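Local coordinates for thioredoxin family protein (Pseudomonas aeruginosa, PDB 1Z6N), which is of unknown function but belongs to the thioredoxin family and may act in thiol-disulfide exchange, and has been found with bound magnesium, at residues L124-D136 with Y145-V158. Sequence-based numbering, arbitrary orientation.
Sequences LGRFVERPQAVLD and YKAGDYLEHAIGDV
The carboxylate of Asp-157 meets the start of helix 132-137, OD2 directly on Gln-132 N and OD1 through a water on Ala-133 N. OD2 uses its syn lone pair to accept a nearly straight bond from Gln-132 N (2.8 Å, 166°). OD1 accepts a hydrogen bond from the water, which itself accepts one from Ala-133 N. The helix end should stabilise the negative charge of the acid. Pro-131, at the N-cap, has no side-chain acceptor, and Asp-157 supplies one from helix 151-164. The proline ring lies on that helix, CB against His-153 CB (3.8 Å). One turn on, Val-134 wedges between two tyrosines. Its CG1 sits over a face of the Tyr-145 ring, while CG2, turned anti to the carbonyl carbon, covers the Tyr-150 ring 3.8 Å from the centroid. Arg-130 CG touches Tyr-145 OH (3.4 Å), and Asp-68 binds both the guanidinium and that hydroxyl. On the edge strand, Phe-127 CE1 lies 4.1 Å from Ala-154 CB. Strand 124-128 and helix 151-158 run nearly antiparallel (160°), 9.2 Å apart. This is a C-terminal helix packed on the edge strand of a central sheet, as in the thioredoxin fold.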
# COMPACT_ATOMS: atom_id res chain seq x y z
N LEU A 124 -5.32 -9.08 -8.99
CA LEU A 124 -5.54 -10.16 -8.04
C LEU A 124 -6.44 -9.76 -6.88
O LEU A 124 -7.10 -10.61 -6.28
CB LEU A 124 -4.19 -10.67 -7.50
CG LEU A 124 -3.12 -11.05 -8.53
CD1 LEU A 124 -1.86 -11.55 -7.82
CD2 LEU A 124 -3.62 -12.10 -9.51
N GLY A 125 -6.42 -8.47 -6.54
CA GLY A 125 -7.24 -7.98 -5.44
C GLY A 125 -6.86 -6.56 -5.07
O GLY A 125 -6.03 -5.95 -5.75
N ARG A 126 -7.48 -6.07 -4.01
CA ARG A 126 -7.34 -4.68 -3.59
C ARG A 126 -7.19 -4.54 -2.09
O ARG A 126 -7.84 -5.28 -1.32
CB ARG A 126 -8.59 -3.87 -3.95
CG ARG A 126 -9.17 -4.08 -5.29
CD ARG A 126 -10.59 -3.57 -5.26
NE ARG A 126 -11.24 -3.82 -6.53
CZ ARG A 126 -12.37 -3.22 -6.91
NH1 ARG A 126 -12.96 -2.34 -6.12
NH2 ARG A 126 -12.89 -3.51 -8.09
N PHE A 127 -6.41 -3.54 -1.71
CA PHE A 127 -6.36 -3.02 -0.34
C PHE A 127 -6.94 -1.61 -0.42
O PHE A 127 -6.55 -0.83 -1.30
CB PHE A 127 -4.92 -3.02 0.17
CG PHE A 127 -4.71 -2.35 1.50
CD1 PHE A 127 -4.54 -3.10 2.67
CD2 PHE A 127 -4.66 -0.96 1.60
CE1 PHE A 127 -4.32 -2.47 3.90
CE2 PHE A 127 -4.43 -0.32 2.82
CZ PHE A 127 -4.27 -1.07 3.98
N VAL A 128 -7.88 -1.26 0.45
CA VAL A 128 -8.57 0.02 0.33
C VAL A 128 -8.57 0.78 1.65
O VAL A 128 -9.25 0.36 2.61
CB VAL A 128 -10.04 -0.13 -0.17
CG1 VAL A 128 -10.64 1.26 -0.43
CG2 VAL A 128 -10.14 -1.01 -1.42
N GLU A 129 -7.79 1.86 1.68
CA GLU A 129 -7.74 2.82 2.78
C GLU A 129 -7.04 2.35 4.07
O GLU A 129 -6.07 2.98 4.50
CB GLU A 129 -9.12 3.40 3.09
CG GLU A 129 -9.07 4.73 3.84
CD GLU A 129 -10.41 5.43 3.95
OE1 GLU A 129 -11.42 4.75 4.20
OE2 GLU A 129 -10.46 6.67 3.78
N ARG A 130 -7.55 1.27 4.67
CA ARG A 130 -7.05 0.80 5.96
C ARG A 130 -7.06 -0.72 5.99
O ARG A 130 -7.85 -1.33 5.27
CB ARG A 130 -7.94 1.34 7.09
CG ARG A 130 -7.81 2.83 7.22
CD ARG A 130 -8.78 3.41 8.22
NE ARG A 130 -8.75 4.85 8.08
CZ ARG A 130 -9.80 5.66 8.12
NH1 ARG A 130 -11.03 5.19 8.33
NH2 ARG A 130 -9.62 6.97 7.94
N PRO A 131 -6.18 -1.33 6.81
CA PRO A 131 -6.20 -2.80 6.93
C PRO A 131 -7.52 -3.33 7.46
O PRO A 131 -8.23 -2.64 8.19
CB PRO A 131 -5.04 -3.12 7.89
CG PRO A 131 -4.18 -1.88 7.90
CD PRO A 131 -5.10 -0.72 7.62
N GLN A 132 -7.82 -4.57 7.11
CA GLN A 132 -9.06 -5.22 7.53
C GLN A 132 -9.24 -5.20 9.06
O GLN A 132 -10.36 -5.06 9.56
CB GLN A 132 -9.14 -6.67 7.00
CG GLN A 132 -10.53 -7.31 7.15
CD GLN A 132 -11.59 -6.51 6.41
OE1 GLN A 132 -11.48 -6.29 5.20
NE2 GLN A 132 -12.62 -6.08 7.13
N ALA A 133 -8.14 -5.37 9.80
CA ALA A 133 -8.23 -5.41 11.27
C ALA A 133 -8.66 -4.05 11.82
O ALA A 133 -9.31 -3.97 12.87
CB ALA A 133 -6.91 -5.86 11.91
N VAL A 134 -8.30 -2.99 11.10
CA VAL A 134 -8.70 -1.62 11.47
C VAL A 134 -10.16 -1.36 11.10
O VAL A 134 -10.92 -0.85 11.92
CB VAL A 134 -7.75 -0.56 10.87
CG1 VAL A 134 -8.22 0.83 11.28
CG2 VAL A 134 -6.34 -0.81 11.38
N LEU A 135 -10.55 -1.74 9.89
CA LEU A 135 -11.96 -1.71 9.50
C LEU A 135 -12.80 -2.46 10.52
O LEU A 135 -13.83 -1.95 10.98
CB LEU A 135 -12.17 -2.31 8.10
CG LEU A 135 -11.37 -1.64 6.98
CD1 LEU A 135 -11.68 -2.28 5.63
CD2 LEU A 135 -11.62 -0.13 6.94
N ASP A 136 -12.35 -3.66 10.90
CA ASP A 136 -13.06 -4.50 11.87
C ASP A 136 -13.16 -3.85 13.26
O ASP A 136 -14.20 -3.93 13.91
CB ASP A 136 -12.39 -5.87 12.01
CG ASP A 136 -12.60 -6.76 10.80
OD1 ASP A 136 -13.25 -6.33 9.82
OD2 ASP A 136 -12.15 -7.94 10.85
N TYR A 145 -4.41 2.60 15.34
CA TYR A 145 -4.05 2.65 13.93
C TYR A 145 -3.30 3.94 13.53
O TYR A 145 -2.24 3.86 12.90
CB TYR A 145 -5.30 2.44 13.07
CG TYR A 145 -5.14 2.88 11.64
CD1 TYR A 145 -4.36 2.14 10.75
CD2 TYR A 145 -5.76 4.04 11.18
CE1 TYR A 145 -4.22 2.55 9.42
CE2 TYR A 145 -5.62 4.45 9.86
CZ TYR A 145 -4.85 3.70 8.99
OH TYR A 145 -4.71 4.09 7.68
N LYS A 146 -3.86 5.10 13.90
CA LYS A 146 -3.26 6.41 13.54
C LYS A 146 -1.90 6.57 14.23
O LYS A 146 -1.05 7.35 13.78
CB LYS A 146 -4.18 7.57 13.92
CG LYS A 146 -5.39 7.77 13.02
CD LYS A 146 -6.32 8.84 13.60
CE LYS A 146 -7.66 8.91 12.87
NZ LYS A 146 -8.62 9.77 13.62
N ALA A 147 -1.71 5.82 15.31
CA ALA A 147 -0.43 5.74 16.01
C ALA A 147 0.54 4.70 15.43
O ALA A 147 1.65 4.54 15.94
CB ALA A 147 -0.67 5.50 17.50
N GLY A 148 0.12 3.96 14.40
CA GLY A 148 1.01 2.96 13.79
C GLY A 148 0.97 1.53 14.33
O GLY A 148 1.83 0.71 13.99
N ASP A 149 -0.04 1.20 15.12
CA ASP A 149 -0.06 -0.13 15.73
C ASP A 149 -0.49 -1.25 14.77
O ASP A 149 -0.42 -2.43 15.13
CB ASP A 149 -0.89 -0.13 17.02
CG ASP A 149 -0.28 0.74 18.12
OD1 ASP A 149 0.91 1.10 18.03
OD2 ASP A 149 -1.01 1.06 19.08
N TYR A 150 -0.90 -0.89 13.55
CA TYR A 150 -1.36 -1.88 12.56
C TYR A 150 -0.55 -1.83 11.26
O TYR A 150 -1.05 -2.23 10.20
CB TYR A 150 -2.84 -1.67 12.25
CG TYR A 150 -3.79 -1.99 13.38
CD1 TYR A 150 -4.11 -1.04 14.34
CD2 TYR A 150 -4.41 -3.25 13.45
CE1 TYR A 150 -5.00 -1.32 15.36
CE2 TYR A 150 -5.30 -3.54 14.48
CZ TYR A 150 -5.59 -2.58 15.43
OH TYR A 150 -6.48 -2.87 16.44
N LEU A 151 0.70 -1.37 11.33
CA LEU A 151 1.55 -1.35 10.14
C LEU A 151 1.78 -2.74 9.55
O LEU A 151 1.68 -2.92 8.34
CB LEU A 151 2.91 -0.70 10.42
CG LEU A 151 2.96 0.82 10.49
CD1 LEU A 151 2.97 1.47 9.15
CD2 LEU A 151 1.84 1.38 11.30
N GLU A 152 2.06 -3.72 10.41
CA GLU A 152 2.29 -5.07 9.92
C GLU A 152 1.05 -5.62 9.19
O GLU A 152 1.17 -6.40 8.24
CB GLU A 152 2.66 -6.00 11.08
CG GLU A 152 1.52 -6.23 12.05
CD GLU A 152 1.96 -6.95 13.30
OE1 GLU A 152 3.01 -6.58 13.88
OE2 GLU A 152 1.25 -7.89 13.71
N HIS A 153 -0.13 -5.19 9.63
CA HIS A 153 -1.40 -5.68 9.06
C HIS A 153 -1.61 -5.24 7.61
O HIS A 153 -2.25 -5.98 6.83
CB HIS A 153 -2.60 -5.22 9.90
CG HIS A 153 -2.54 -5.65 11.33
ND1 HIS A 153 -1.63 -5.12 12.23
CD2 HIS A 153 -3.27 -6.55 12.03
CE1 HIS A 153 -1.81 -5.68 13.41
NE2 HIS A 153 -2.80 -6.55 13.32
N ALA A 154 -1.09 -4.07 7.24
CA ALA A 154 -1.18 -3.63 5.85
C ALA A 154 -0.41 -4.62 4.98
O ALA A 154 -0.88 -5.03 3.91
CB ALA A 154 -0.62 -2.21 5.70
N ILE A 155 0.77 -5.03 5.46
CA ILE A 155 1.60 -6.00 4.76
C ILE A 155 0.89 -7.35 4.68
O ILE A 155 0.83 -7.97 3.61
CB ILE A 155 2.98 -6.16 5.42
CG1 ILE A 155 3.75 -4.82 5.40
CG2 ILE A 155 3.79 -7.25 4.73
CD1 ILE A 155 5.02 -4.82 6.27
N GLY A 156 0.35 -7.81 5.82
CA GLY A 156 -0.37 -9.09 5.89
C GLY A 156 -1.56 -9.14 4.94
O GLY A 156 -1.78 -10.15 4.27
N ASP A 157 -2.32 -8.04 4.86
CA ASP A 157 -3.48 -8.01 3.97
C ASP A 157 -3.04 -8.19 2.51
O ASP A 157 -3.67 -8.93 1.74
CB ASP A 157 -4.26 -6.70 4.09
CG ASP A 157 -5.09 -6.59 5.36
OD1 ASP A 157 -4.99 -7.46 6.27
OD2 ASP A 157 -5.85 -5.60 5.42
N VAL A 158 -1.99 -7.48 2.10
CA VAL A 158 -1.51 -7.58 0.72
C VAL A 158 -0.94 -8.97 0.45
O VAL A 158 -1.20 -9.56 -0.61
CB VAL A 158 -0.49 -6.47 0.40
CG1 VAL A 158 0.25 -6.76 -0.90
CG2 VAL A 158 -1.22 -5.13 0.32
O HOH W 1 -5.74 -6.47 8.78
O HOH W 2 -8.74 -4.24 15.51